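Local coordinates for putative molybdenum cofactor biosynthesis protein (Corynebacterium diphtheriae, PDB 2G2C) that is of unproven function but probably binds molybdopterin and takes part in molybdenum cofactor biosynthesis, at residues Q104-H109 with T147-V152; G122-T127 with L135-P140; I10-D15 with N24-L29; F94-C99 with T127-H132; E44-V49 with Q68-I73. One frame throughout, in Å; residues are numbered along the deposited sequence. Where two conformers were deposited one is given.

Contact 1 (Q104-H109 with T147-V152); sequences QQILIH and TDTWAV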
# COMPACT_ATOMS: atom_id res chain seq x y z
N GLN A 104 9.21 -4.20 -10.26
CA GLN A 104 9.71 -5.21 -11.18
C GLN A 104 9.98 -6.53 -10.46
O GLN A 104 9.65 -7.61 -11.00
CB GLN A 104 10.95 -4.69 -11.92
CG GLN A 104 10.54 -3.56 -12.87
CD GLN A 104 11.73 -2.92 -13.52
OE1 GLN A 104 12.79 -3.55 -13.65
NE2 GLN A 104 11.56 -1.67 -13.97
N GLN A 105 10.54 -6.47 -9.24
CA GLN A 105 10.83 -7.68 -8.46
C GLN A 105 9.54 -8.38 -8.06
O GLN A 105 9.47 -9.60 -8.03
CB GLN A 105 11.65 -7.35 -7.21
CG GLN A 105 13.09 -6.99 -7.51
CD GLN A 105 13.99 -7.05 -6.29
OE1 GLN A 105 15.15 -7.50 -6.38
NE2 GLN A 105 13.48 -6.59 -5.14
N ILE A 106 8.50 -7.59 -7.75
CA ILE A 106 7.22 -8.18 -7.36
C ILE A 106 6.68 -9.01 -8.52
O ILE A 106 6.15 -10.12 -8.32
CB ILE A 106 6.20 -7.09 -6.93
CG1 ILE A 106 6.59 -6.51 -5.60
CG2 ILE A 106 4.78 -7.66 -6.95
CD1 ILE A 106 5.91 -5.15 -5.32
N LEU A 107 6.85 -8.48 -9.72
CA LEU A 107 6.43 -9.18 -10.91
C LEU A 107 7.33 -10.40 -11.21
O LEU A 107 6.82 -11.48 -11.55
CB LEU A 107 6.43 -8.19 -12.06
CG LEU A 107 5.55 -8.63 -13.21
CD1 LEU A 107 4.17 -9.15 -12.76
CD2 LEU A 107 5.44 -7.43 -14.09
N ILE A 108 8.65 -10.26 -11.06
CA ILE A 108 9.57 -11.38 -11.27
C ILE A 108 9.23 -12.52 -10.29
O ILE A 108 9.14 -13.69 -10.70
CB ILE A 108 11.03 -10.93 -11.11
CG1 ILE A 108 11.45 -10.02 -12.27
CG2 ILE A 108 11.99 -12.14 -10.97
CD1 ILE A 108 12.71 -9.17 -11.97
N HIS A 109 8.99 -12.16 -9.03
CA HIS A 109 8.64 -13.14 -7.97
C HIS A 109 7.25 -13.76 -8.15
O HIS A 109 7.03 -14.91 -7.78
CB HIS A 109 8.70 -12.48 -6.58
CG HIS A 109 8.50 -13.45 -5.45
ND1 HIS A 109 7.38 -13.44 -4.64
CD2 HIS A 109 9.27 -14.48 -5.01
CE1 HIS A 109 7.48 -14.41 -3.75
NE2 HIS A 109 8.62 -15.04 -3.94
N THR A 147 0.52 -11.56 -0.78
CA THR A 147 1.68 -12.27 -0.21
C THR A 147 2.93 -12.15 -1.09
O THR A 147 4.06 -12.09 -0.57
CB THR A 147 1.38 -13.77 0.08
OG1 THR A 147 1.13 -14.47 -1.14
CG2 THR A 147 0.17 -13.88 1.02
N ASP A 148 2.74 -12.11 -2.40
CA ASP A 148 3.86 -11.89 -3.33
C ASP A 148 4.43 -10.46 -3.20
O ASP A 148 5.65 -10.25 -3.22
CB ASP A 148 3.44 -12.16 -4.76
CG ASP A 148 3.35 -13.65 -5.08
OD1 ASP A 148 3.94 -14.49 -4.35
OD2 ASP A 148 2.65 -13.98 -6.06
N THR A 149 3.53 -9.49 -3.05
CA THR A 149 4.01 -8.11 -2.85
C THR A 149 4.81 -8.04 -1.56
O THR A 149 5.91 -7.48 -1.52
CB THR A 149 2.81 -7.14 -2.81
OG1 THR A 149 2.25 -7.09 -4.13
CG2 THR A 149 3.23 -5.77 -2.34
N TRP A 150 4.25 -8.62 -0.50
CA TRP A 150 4.88 -8.59 0.81
C TRP A 150 6.25 -9.27 0.79
O TRP A 150 7.20 -8.80 1.42
CB TRP A 150 3.97 -9.26 1.85
CG TRP A 150 4.47 -8.98 3.19
CD1 TRP A 150 5.24 -9.81 3.99
CD2 TRP A 150 4.29 -7.76 3.92
NE1 TRP A 150 5.50 -9.18 5.17
CE2 TRP A 150 4.94 -7.93 5.16
CE3 TRP A 150 3.63 -6.55 3.65
CZ2 TRP A 150 4.97 -6.92 6.14
CZ3 TRP A 150 3.64 -5.54 4.63
CH2 TRP A 150 4.31 -5.74 5.86
N ALA A 151 6.36 -10.39 0.07
CA ALA A 151 7.63 -11.11 -0.00
C ALA A 151 8.76 -10.26 -0.53
O ALA A 151 9.92 -10.44 -0.17
CB ALA A 151 7.49 -12.37 -0.87
N VAL A 152 8.42 -9.35 -1.44
CA VAL A 152 9.45 -8.45 -1.99
C VAL A 152 9.70 -7.23 -1.09
O VAL A 152 10.85 -6.81 -0.87
CB VAL A 152 9.09 -8.01 -3.40
CG1 VAL A 152 10.02 -6.86 -3.88
CG2 VAL A 152 9.12 -9.24 -4.36
O HOH W 1 13.21 -7.30 -2.26
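Two torsions set up this helix pair: at Val152 CG1 stands anti to the backbone N (chi1 169°), spreading its two methyls over the facing helix, and at His109 CG is likewise anti to N, which swings the imidazole across to residues 147-152. Ile106, with CG1 anti to its carbonyl carbon, completes the set. The apolar centre is Ile106 CG1 against Val152 CB at 3.7 Å, the two chains crossing obliquely. Val152 CG1 reaches past it to Gln105, lying 3.7 Å from Gln105 CB, while Val152 CG2 rests on the backbone around Gln105 O and Ile106 CA. On the other branch of Ile106, CG2 leans on Thr149 OG1 at 3.8 Å. The imidazole reaches two residues about one turn apart: His109 CE1 is 3.5 Å from Ala151 CB and 3.6 Å from Asp148 OD1. Ring and carboxylate stand 87° apart and form no hydrogen bond, although the nearby acid would probably favour a protonated ring. Beside Gln105 a water joins the two segments, donating to Val152 O at 2.8 Å and accepting weakly from Gln105 NE2. The axes of 104-109 and 147-152 come within 8.8 Å, their N-to-C directions 123° apart. Thr149, whose CB points away from helix 100-109 and whose hydroxyl bonds to Gly145 O, also packs on Val137 and Ala139 of strand 135-139, while Trp150 touches Leu33 and Met34 of helix 26-34.

Contact 2 (G122-T127 with L135-P140); sequences GIVGVT and LIVNAP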
# COMPACT_ATOMS: atom_id res chain seq x y z
N GLY A 122 -0.12 -1.71 -10.02
CA GLY A 122 0.20 -1.15 -8.70
C GLY A 122 1.59 -0.59 -8.66
O GLY A 122 2.51 -1.21 -9.22
N ILE A 123 1.76 0.58 -8.02
CA ILE A 123 3.09 1.18 -7.91
C ILE A 123 3.64 1.12 -6.48
O ILE A 123 2.91 0.82 -5.52
CB ILE A 123 3.15 2.61 -8.51
CG1 ILE A 123 2.22 3.53 -7.74
CG2 ILE A 123 2.82 2.54 -10.01
CD1 ILE A 123 2.40 5.00 -8.13
N VAL A 124 4.94 1.41 -6.36
CA VAL A 124 5.62 1.53 -5.08
C VAL A 124 6.43 2.80 -5.13
O VAL A 124 7.11 3.06 -6.12
CB VAL A 124 6.62 0.36 -4.80
CG1 VAL A 124 7.31 0.53 -3.44
CG2 VAL A 124 5.86 -0.99 -4.85
N GLY A 125 6.38 3.60 -4.07
CA GLY A 125 7.21 4.81 -4.10
C GLY A 125 7.24 5.48 -2.76
O GLY A 125 6.49 5.08 -1.85
N VAL A 126 8.06 6.55 -2.66
CA VAL A 126 8.08 7.31 -1.39
C VAL A 126 7.61 8.74 -1.62
O VAL A 126 7.68 9.24 -2.74
CB VAL A 126 9.51 7.34 -0.75
CG1 VAL A 126 9.96 5.95 -0.32
CG2 VAL A 126 10.55 7.91 -1.70
N THR A 127 7.12 9.38 -0.54
CA THR A 127 6.51 10.70 -0.68
C THR A 127 7.50 11.84 -0.47
O THR A 127 7.14 13.00 -0.59
CB THR A 127 5.37 10.92 0.32
OG1 THR A 127 5.93 10.85 1.63
CG2 THR A 127 4.24 9.89 0.09
N LEU A 135 6.44 5.54 2.72
CA LEU A 135 6.48 4.55 1.65
C LEU A 135 5.06 4.08 1.37
O LEU A 135 4.35 3.71 2.31
CB LEU A 135 7.29 3.36 2.12
CG LEU A 135 7.31 2.13 1.20
CD1 LEU A 135 8.07 2.43 -0.13
CD2 LEU A 135 7.97 0.98 1.97
N ILE A 136 4.61 4.12 0.12
CA ILE A 136 3.28 3.66 -0.25
C ILE A 136 3.46 2.49 -1.20
O ILE A 136 4.30 2.57 -2.14
CB ILE A 136 2.47 4.79 -0.92
CG1 ILE A 136 2.44 6.04 -0.04
CG2 ILE A 136 1.03 4.32 -1.23
CD1 ILE A 136 1.68 7.17 -0.64
N VAL A 137 2.70 1.42 -0.96
CA VAL A 137 2.79 0.19 -1.77
C VAL A 137 1.38 -0.18 -2.17
O VAL A 137 0.49 -0.30 -1.31
CB VAL A 137 3.37 -0.98 -0.91
CG1 VAL A 137 3.23 -2.34 -1.61
CG2 VAL A 137 4.82 -0.71 -0.56
N ASN A 138 1.17 -0.36 -3.48
CA ASN A 138 -0.13 -0.86 -4.01
C ASN A 138 -0.05 -2.37 -4.21
O ASN A 138 0.72 -2.84 -5.06
CB ASN A 138 -0.43 -0.28 -5.40
CG ASN A 138 -0.58 1.22 -5.43
OD1 ASN A 138 -0.37 1.80 -6.50
ND2 ASN A 138 -1.01 1.85 -4.34
N ALA A 139 -0.85 -3.12 -3.44
CA ALA A 139 -0.99 -4.56 -3.70
C ALA A 139 -2.28 -4.88 -4.45
O ALA A 139 -3.22 -4.11 -4.43
CB ALA A 139 -0.97 -5.33 -2.38
N PRO A 140 -2.32 -6.04 -5.13
CA PRO A 140 -3.59 -6.49 -5.72
C PRO A 140 -4.63 -6.83 -4.65
O PRO A 140 -4.30 -6.84 -3.45
CB PRO A 140 -3.20 -7.76 -6.50
CG PRO A 140 -1.67 -7.67 -6.65
CD PRO A 140 -1.20 -6.95 -5.40
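Strands 124-126 and 135-139 run antiparallel, 167° between their directions, with axes 4.8 Å apart. Gly125 and Ile136 form the hydrogen-bonded pair, flanked by the non-hydrogen-bonded pairs Val124 with Val137 and Val126 with Leu135. Ile136 N gives a nearly straight bond to Gly125 O (2.9 Å), and Gly125 N returns one to Ile136 O; both run almost along the C=O axes. Asn138 N donates to Ile123 O in the same fashion, but the matching return bond is made by a side chain: Ile123 N binds Asn138 OD1 at 2.9 Å, meeting it from above the carboxamide plane. Asn138 has CG anti to its carbonyl carbon (chi1 -63°), so the amide lies alongside Ile123 and OD1 also touches Ile123 CG1 at 3.4 Å. Its ND2 is held by Thr75 and Thr91, fixing the amide's rotation. Gly122 CA sits 3.5 Å from Asn138 CB, where a side chain would clash with Asn138 O. On the face carrying the valines, Leu135 CD1 reaches back over the partner strand, 3.9 Å from Val124 CG1 and 4.0 Å from Val126 CG1. Across the other face Thr127 CG2 meets Ile136 CD1 at 3.8 Å. This is a beta hairpin within the mixed sheet of the alpha/beta domain, probably a molybdopterin-binding one, sheathed by helices on both faces and with strand 135-139 running parallel to strand 72-76.

Contact 3 (I10-D15 with N24-L29); sequences IIVVSD and NKALPL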
# COMPACT_ATOMS: atom_id res chain seq x y z
N ILE A 10 -3.52 0.72 6.49
CA ILE A 10 -4.03 -0.18 5.44
C ILE A 10 -5.26 0.44 4.78
O ILE A 10 -6.16 0.97 5.50
CB ILE A 10 -4.39 -1.57 6.03
CG1 ILE A 10 -3.09 -2.25 6.54
CG2 ILE A 10 -5.25 -2.40 5.02
CD1 ILE A 10 -3.33 -3.49 7.39
N ILE A 11 -5.30 0.38 3.45
CA ILE A 11 -6.46 0.89 2.69
C ILE A 11 -6.92 -0.19 1.74
O ILE A 11 -6.21 -0.53 0.78
CB ILE A 11 -6.09 2.16 1.89
CG1 ILE A 11 -5.63 3.25 2.88
CG2 ILE A 11 -7.26 2.60 1.03
CD1 ILE A 11 -4.89 4.45 2.22
N VAL A 12 -8.07 -0.80 2.05
CA VAL A 12 -8.59 -1.83 1.17
C VAL A 12 -9.58 -1.17 0.20
O VAL A 12 -10.51 -0.51 0.61
CB VAL A 12 -9.24 -2.97 1.98
CG1 VAL A 12 -9.99 -3.91 1.07
CG2 VAL A 12 -8.18 -3.70 2.80
N VAL A 13 -9.35 -1.36 -1.10
CA VAL A 13 -10.09 -0.64 -2.12
C VAL A 13 -10.99 -1.67 -2.83
O VAL A 13 -10.49 -2.55 -3.56
CB VAL A 13 -9.10 0.03 -3.13
CG1 VAL A 13 -9.86 0.82 -4.21
CG2 VAL A 13 -8.05 0.92 -2.39
N SER A 14 -12.30 -1.57 -2.58
CA SER A 14 -13.24 -2.58 -3.10
C SER A 14 -14.66 -2.16 -2.89
O SER A 14 -15.05 -1.89 -1.77
CB SER A 14 -13.06 -3.89 -2.31
OG SER A 14 -14.11 -4.83 -2.61
N ASP A 15 -15.41 -2.10 -3.97
CA ASP A 15 -16.83 -1.77 -3.87
C ASP A 15 -17.57 -2.81 -3.01
O ASP A 15 -18.29 -2.42 -2.09
CB ASP A 15 -17.44 -1.67 -5.27
CG ASP A 15 -16.98 -0.40 -5.98
OD1 ASP A 15 -16.53 0.51 -5.28
OD2 ASP A 15 -17.15 -0.31 -7.22
N ASN A 24 -13.62 -8.75 4.21
CA ASN A 24 -12.31 -8.11 4.12
C ASN A 24 -11.25 -9.14 4.56
O ASN A 24 -10.98 -9.31 5.75
CB ASN A 24 -12.29 -6.85 4.96
CG ASN A 24 -10.96 -6.08 4.86
OD1 ASN A 24 -9.97 -6.56 4.25
ND2 ASN A 24 -10.94 -4.89 5.44
N LYS A 25 -10.70 -9.85 3.58
CA LYS A 25 -9.64 -10.81 3.88
C LYS A 25 -8.25 -10.18 3.85
O LYS A 25 -7.29 -10.75 4.41
CB LYS A 25 -9.65 -11.97 2.88
CG LYS A 25 -10.89 -12.80 2.96
CD LYS A 25 -10.75 -14.01 2.03
CE LYS A 25 -12.04 -14.80 2.00
NZ LYS A 25 -12.28 -15.28 0.61
N ALA A 26 -8.12 -9.04 3.19
CA ALA A 26 -6.82 -8.40 3.06
C ALA A 26 -6.29 -7.86 4.37
O ALA A 26 -5.08 -7.96 4.67
CB ALA A 26 -6.86 -7.27 1.99
N LEU A 27 -7.19 -7.25 5.15
CA LEU A 27 -6.80 -6.66 6.44
C LEU A 27 -6.16 -7.70 7.39
O LEU A 27 -5.03 -7.51 7.87
CB LEU A 27 -8.02 -5.96 7.08
CG LEU A 27 -7.86 -5.53 8.52
CD1 LEU A 27 -6.69 -4.53 8.71
CD2 LEU A 27 -9.17 -4.98 8.99
N PRO A 28 -6.89 -8.79 7.73
CA PRO A 28 -6.29 -9.77 8.66
C PRO A 28 -5.05 -10.45 8.11
O PRO A 28 -4.13 -10.77 8.88
CB PRO A 28 -7.42 -10.79 8.90
CG PRO A 28 -8.34 -10.64 7.75
CD PRO A 28 -8.27 -9.15 7.36
N LEU A 29 -5.03 -10.66 6.79
CA LEU A 29 -3.83 -11.19 6.16
C LEU A 29 -2.63 -10.23 6.35
O LEU A 29 -1.56 -10.62 6.84
CB LEU A 29 -4.04 -11.57 4.69
CG LEU A 29 -2.77 -11.91 3.90
CD1 LEU A 29 -2.01 -13.09 4.51
CD2 LEU A 29 -3.16 -12.19 2.48
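A strand-to-helix connection of the alpha/beta domain closes on itself here, the start of helix 26-34 lying against strand 5-13 after the chain has left that strand and passed through the short helix 15-19. Ile10 and Val12, two residues apart and so on one face of the strand, point at the helix, while Ile11 and Val13 turn to the opposite face and helix 55-67. Val12 carries the part near the cap. Its CG1 is anti to the backbone N (chi1 170°), leaving CG2 to meet Ala26 CB at 3.9 Å and, tip to tip, Asn24 OD1 at 3.7 Å. That oxygen is not idle: Asn24 has CG anti to its own N (chi1 -177°), which carries the carboxamide forward over the first turn, and OD1 accepts from Leu27 N at 3.0 Å in a fairly straight bond that arrives from above the amide plane. The valine methyl thus lies against a capping group whose polar work is done inside its own segment, and the amide oxygen can be covered without losing its hydrogen bond. Toward the N-terminal side of the strand, Ile10 and Leu27 cross at about a right angle, their CD1 methyls 3.8 Å apart. Leu27 also reaches Glu48 on strand 42-51, and Ala26 touches Ala76 and Ile146. Contact is confined to these few branches, and no hydrogen bond spans the segments. Branched apolar side chains from a parallel strand, met by the first turn of a helix with an asparagine cap, make a local example of helix-on-sheet packing in a three-layer alpha/beta fold.

Contact 4 (F94-C99 with T127-H132); sequences FIHTRC and TGRDDH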
# COMPACT_ATOMS: atom_id res chain seq x y z
N PHE A 94 0.92 11.35 -5.10
CA PHE A 94 1.66 11.60 -3.86
C PHE A 94 3.15 11.29 -4.00
O PHE A 94 3.91 11.57 -3.07
CB PHE A 94 1.15 10.71 -2.74
CG PHE A 94 -0.27 10.99 -2.36
CD1 PHE A 94 -0.56 11.99 -1.41
CD2 PHE A 94 -1.32 10.32 -2.98
CE1 PHE A 94 -1.88 12.26 -1.05
CE2 PHE A 94 -2.67 10.61 -2.63
CZ PHE A 94 -2.94 11.57 -1.66
N ILE A 95 3.54 10.62 -5.08
CA ILE A 95 4.89 10.04 -5.10
C ILE A 95 5.94 11.06 -5.51
O ILE A 95 5.79 11.77 -6.53
CB ILE A 95 4.92 8.80 -6.04
CG1 ILE A 95 4.00 7.69 -5.48
CG2 ILE A 95 6.35 8.35 -6.32
CD1 ILE A 95 4.29 7.34 -4.01
N HIS A 96 7.00 11.08 -4.71
CA HIS A 96 8.17 11.90 -4.97
C HIS A 96 9.16 11.09 -5.82
O HIS A 96 9.71 11.60 -6.80
CB HIS A 96 8.80 12.32 -3.63
CG HIS A 96 10.08 13.10 -3.74
ND1 HIS A 96 11.27 12.53 -4.17
CD2 HIS A 96 10.39 14.38 -3.39
CE1 HIS A 96 12.23 13.44 -4.16
NE2 HIS A 96 11.71 14.58 -3.70
N THR A 97 9.42 9.85 -5.38
CA THR A 97 10.36 8.97 -6.07
C THR A 97 9.76 7.57 -6.12
O THR A 97 9.35 7.02 -5.09
CB THR A 97 11.70 8.88 -5.28
OG1 THR A 97 12.31 10.18 -5.18
CG2 THR A 97 12.69 7.89 -5.91
N ARG A 98 9.68 7.04 -7.33
CA ARG A 98 9.17 5.69 -7.53
C ARG A 98 10.25 4.67 -7.23
O ARG A 98 11.47 4.97 -7.32
CB ARG A 98 8.74 5.53 -8.99
CG ARG A 98 7.45 6.20 -9.29
CD ARG A 98 6.26 5.28 -8.97
NE ARG A 98 6.23 4.11 -9.86
CZ ARG A 98 5.82 4.12 -11.12
NH1 ARG A 98 5.40 5.26 -11.70
NH2 ARG A 98 5.83 3.00 -11.83
N CYS A 99 9.82 3.47 -6.83
CA CYS A 99 10.74 2.35 -6.62
C CYS A 99 10.43 1.29 -7.67
O CYS A 99 9.85 0.24 -7.35
CB CYS A 99 10.59 1.77 -5.22
SG CYS A 99 10.91 2.95 -3.91
N THR A 127 7.12 9.38 -0.54
CA THR A 127 6.51 10.70 -0.68
C THR A 127 7.50 11.84 -0.47
O THR A 127 7.14 13.00 -0.59
CB THR A 127 5.37 10.92 0.32
OG1 THR A 127 5.93 10.85 1.63
CG2 THR A 127 4.24 9.89 0.09
N GLY A 128 8.75 11.49 -0.22
CA GLY A 128 9.81 12.48 0.05
C GLY A 128 11.10 11.73 0.26
O GLY A 128 11.16 10.50 0.06
N ARG A 129 12.11 12.46 0.73
CA ARG A 129 13.43 11.86 0.88
C ARG A 129 14.05 11.92 2.27
O ARG A 129 15.22 11.59 2.45
CB ARG A 129 14.37 12.24 -0.28
CG ARG A 129 13.80 11.83 -1.67
CD ARG A 129 13.87 10.30 -1.91
NE ARG A 129 15.27 9.90 -2.15
CZ ARG A 129 15.91 10.01 -3.32
NH1 ARG A 129 15.24 10.44 -4.41
NH2 ARG A 129 17.21 9.70 -3.41
N ASP A 130 13.23 12.26 3.25
CA ASP A 130 13.71 12.55 4.58
C ASP A 130 12.93 11.74 5.60
O ASP A 130 12.10 10.87 5.22
CB ASP A 130 13.65 14.05 4.89
CG ASP A 130 12.24 14.61 4.88
OD1 ASP A 130 11.21 13.90 5.08
OD2 ASP A 130 12.16 15.85 4.71
N ASP A 131 13.15 12.05 6.87
CA ASP A 131 12.57 11.23 7.96
C ASP A 131 11.09 11.46 8.24
O ASP A 131 10.50 10.90 9.22
CB ASP A 131 13.46 11.24 9.21
CG ASP A 131 13.49 12.58 9.91
OD1 ASP A 131 12.82 13.51 9.46
OD2 ASP A 131 14.22 12.65 10.94
N HIS A 132 10.47 12.30 7.40
CA HIS A 132 9.03 12.49 7.43
C HIS A 132 8.36 11.76 6.25
O HIS A 132 7.12 11.68 6.21
CB HIS A 132 8.68 13.96 7.39
CG HIS A 132 8.84 14.63 8.72
ND1 HIS A 132 8.00 15.63 9.17
CD2 HIS A 132 9.75 14.42 9.71
CE1 HIS A 132 8.39 16.00 10.38
NE2 HIS A 132 9.45 15.29 10.73
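The hydroxyl of Thr97 is gripped by two nitrogen-bearing side chains from different parts of the chain, His96 next to it and Arg129 from the other segment. Arg129 NH1 donates to Thr97 OG1 at 3.0 Å; the bond is bent, 143° at the hydrogen, with the oxygen 22° off the guanidinium plane near its edge. A hydrogen bond of 2.8 Å joins His96 ND1 and the same oxygen, Thr97 OG1. Thr97 places OG1 anti to its carbonyl carbon (chi1 -60°), within hydrogen-bonding distance of both partners. Arg129 comes to it by folding back at chi2 and chi3, so that its aliphatic part crosses the imidazole: CG lies 3.4 Å from His96 CE1, with ring and guanidinium planes perpendicular. Any positive charge on the histidine would probably be disfavoured so close to the guanidinium. His96 and Thr97 both face Val126, a classic beta bulge at the outer end of the mixed sheet, where short strand 97-98 borders strand 124-126. With CG anti to the backbone N, His96 lays its ring on Gly128, whose C is over one face, and His96 CB touches the Thr127-Gly128 peptide, 3.5 Å from Gly128 N. Nearer Phe94, Thr127 CG2 rests 3.6 Å from Phe94 O, while the ring of Phe94 leads off to Val59 and Ile62 of helix 55-67. Beyond Arg129 the loop is pinned by an Asx turn, Asp130 OD1 accepting from His132 N at 2.9 Å from above the carboxylate plane.

Contact 5 (E44-V49 with Q68-I73); sequences ELISEV and QGARFI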
# COMPACT_ATOMS: atom_id res chain seq x y z
N GLU A 44 3.21 -0.42 13.57
CA GLU A 44 2.13 0.06 14.41
C GLU A 44 0.97 0.50 13.53
O GLU A 44 1.03 1.60 12.90
CB GLU A 44 2.61 1.24 15.28
CG GLU A 44 1.53 1.71 16.24
CD GLU A 44 1.84 3.03 16.93
OE1 GLU A 44 3.02 3.43 16.98
OE2 GLU A 44 0.89 3.66 17.42
N LEU A 45 -0.06 -0.33 13.44
CA LEU A 45 -1.21 -0.01 12.59
C LEU A 45 -2.06 1.11 13.19
O LEU A 45 -2.80 0.87 14.16
CB LEU A 45 -2.07 -1.24 12.33
CG LEU A 45 -3.19 -1.09 11.30
CD1 LEU A 45 -2.61 -0.89 9.91
CD2 LEU A 45 -4.01 -2.34 11.34
N ILE A 46 -1.96 2.31 12.64
CA ILE A 46 -2.70 3.45 13.19
C ILE A 46 -4.07 3.65 12.57
O ILE A 46 -4.91 4.35 13.13
CB ILE A 46 -1.86 4.73 13.16
CG1 ILE A 46 -1.73 5.26 11.72
CG2 ILE A 46 -0.51 4.46 13.88
CD1 ILE A 46 -1.17 6.70 11.63
N SER A 47 -4.29 3.01 11.42
CA SER A 47 -5.51 3.19 10.65
C SER A 47 -5.73 1.98 9.74
O SER A 47 -4.77 1.52 9.14
CB SER A 47 -5.36 4.45 9.78
OG SER A 47 -6.49 4.65 8.95
N GLU A 48 -6.98 1.52 9.64
CA GLU A 48 -7.36 0.63 8.53
C GLU A 48 -8.73 1.04 8.07
O GLU A 48 -9.61 1.36 8.88
CB GLU A 48 -7.32 -0.85 8.91
CG GLU A 48 -8.24 -1.22 10.05
CD GLU A 48 -9.70 -1.50 9.65
OE1 GLU A 48 -10.53 -1.60 10.58
OE2 GLU A 48 -10.03 -1.62 8.44
N VAL A 49 -8.89 1.11 6.75
CA VAL A 49 -10.17 1.48 6.17
C VAL A 49 -10.46 0.63 4.94
O VAL A 49 -9.55 -0.01 4.38
CB VAL A 49 -10.22 3.01 5.79
CG1 VAL A 49 -9.85 3.88 6.99
CG2 VAL A 49 -9.24 3.29 4.65
N GLN A 68 -2.27 11.73 9.42
CA GLN A 68 -2.28 11.09 10.74
C GLN A 68 -0.89 10.59 11.14
O GLN A 68 -0.68 10.12 12.28
CB GLN A 68 -3.31 9.98 10.78
CG GLN A 68 -4.73 10.58 10.59
CD GLN A 68 -5.88 9.64 10.84
OE1 GLN A 68 -5.71 8.44 11.12
NE2 GLN A 68 -7.11 10.18 10.73
N GLY A 69 0.08 10.73 10.23
CA GLY A 69 1.45 10.39 10.54
C GLY A 69 1.91 9.03 10.01
O GLY A 69 3.00 8.56 10.37
N ALA A 70 1.07 8.36 9.21
CA ALA A 70 1.55 7.06 8.67
C ALA A 70 2.77 7.24 7.78
O ALA A 70 2.82 8.14 6.92
CB ALA A 70 0.45 6.39 7.90
N ARG A 71 3.76 6.39 8.03
CA ARG A 71 4.96 6.37 7.18
C ARG A 71 5.03 5.13 6.27
O ARG A 71 5.89 5.04 5.43
CB ARG A 71 6.25 6.56 7.98
CG ARG A 71 6.29 7.96 8.63
CD ARG A 71 7.69 8.23 9.14
NE ARG A 71 8.69 8.27 8.07
CZ ARG A 71 9.98 7.98 8.23
NH1 ARG A 71 10.47 7.66 9.45
NH2 ARG A 71 10.78 8.00 7.15
N PHE A 72 4.08 4.20 6.45
CA PHE A 72 3.98 3.04 5.57
C PHE A 72 2.51 2.88 5.30
O PHE A 72 1.72 2.75 6.24
CB PHE A 72 4.55 1.78 6.23
CG PHE A 72 4.35 0.54 5.41
CD1 PHE A 72 4.82 0.48 4.11
CD2 PHE A 72 3.65 -0.55 5.90
CE1 PHE A 72 4.63 -0.66 3.31
CE2 PHE A 72 3.45 -1.70 5.09
CZ PHE A 72 3.94 -1.75 3.82
N ILE A 73 2.12 2.97 4.03
CA ILE A 73 0.74 2.84 3.63
C ILE A 73 0.68 1.75 2.61
O ILE A 73 1.41 1.81 1.61
CB ILE A 73 0.22 4.16 3.00
CG1 ILE A 73 0.28 5.29 4.05
CG2 ILE A 73 -1.19 3.96 2.46
CD1 ILE A 73 -0.10 6.69 3.53
O HOH W 2 -7.62 6.30 12.26
O HOH W 3 -6.08 7.20 8.12
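One isoleucine methyl makes the close part of this contact, and two waters fill out the other. Segment 68-73 lies where helix 55-67 ends in a Schellman motif, with Gly69 at positive phi (100°), and the chain turns into strand 72-76; the connection from strand 42-51 through that helix is a beta-alpha-beta crossover, with strand 5-13 between the two strands. Ile46 holds CG1 in the crowded position between its backbone N and carbonyl carbon (chi1 73°), and the extended chi2 sends CD1 into the turn. There CD1 meets Gln68 O at 3.5 Å and Ala70 N at 3.7 Å, with Ala70 CB a little farther away, so a single methyl rests on the backbone of the helix end. Glycine suits position 69, since a side chain there would jam against the carbonyl O of Gln68. Outward from this methyl the fit loosens. The Gln68 chain is extended beyond CG and comes no nearer to Ser47 than 4.2 Å, from OE1 to CB. Solvent links the two segments here: both waters donate to Gln68 OE1, one at 3.1 Å and the other weakly. The first also donates, again weakly, to Ile46 O. No direct hydrogen bond joins the segments, and Gln68 is exposed. The shortest bond on this wet side is the second water's, at 2.7 Å from Ser47 OG.

In the fold
Contacts 2 and 3 are buried, contact 1 is partly so, and contacts 4 and 5 lie at the surface. The sheet ties four of them together: contact 2 supplies a hairpin, contact 4 lies at its outer strand 97-98, contact 5 at the far edge strand 42-51, and contact 3 sets a helix on strand 5-13 beside that edge. Contact 1 adds two helices, both of which pack on contact 2. Chemistry follows depth. Backbone bonds and apolar branches hold contact 2, and methyl packing contact 3, whereas polar side chains carry much of contact 4 and waters bridge contacts 1 and 5.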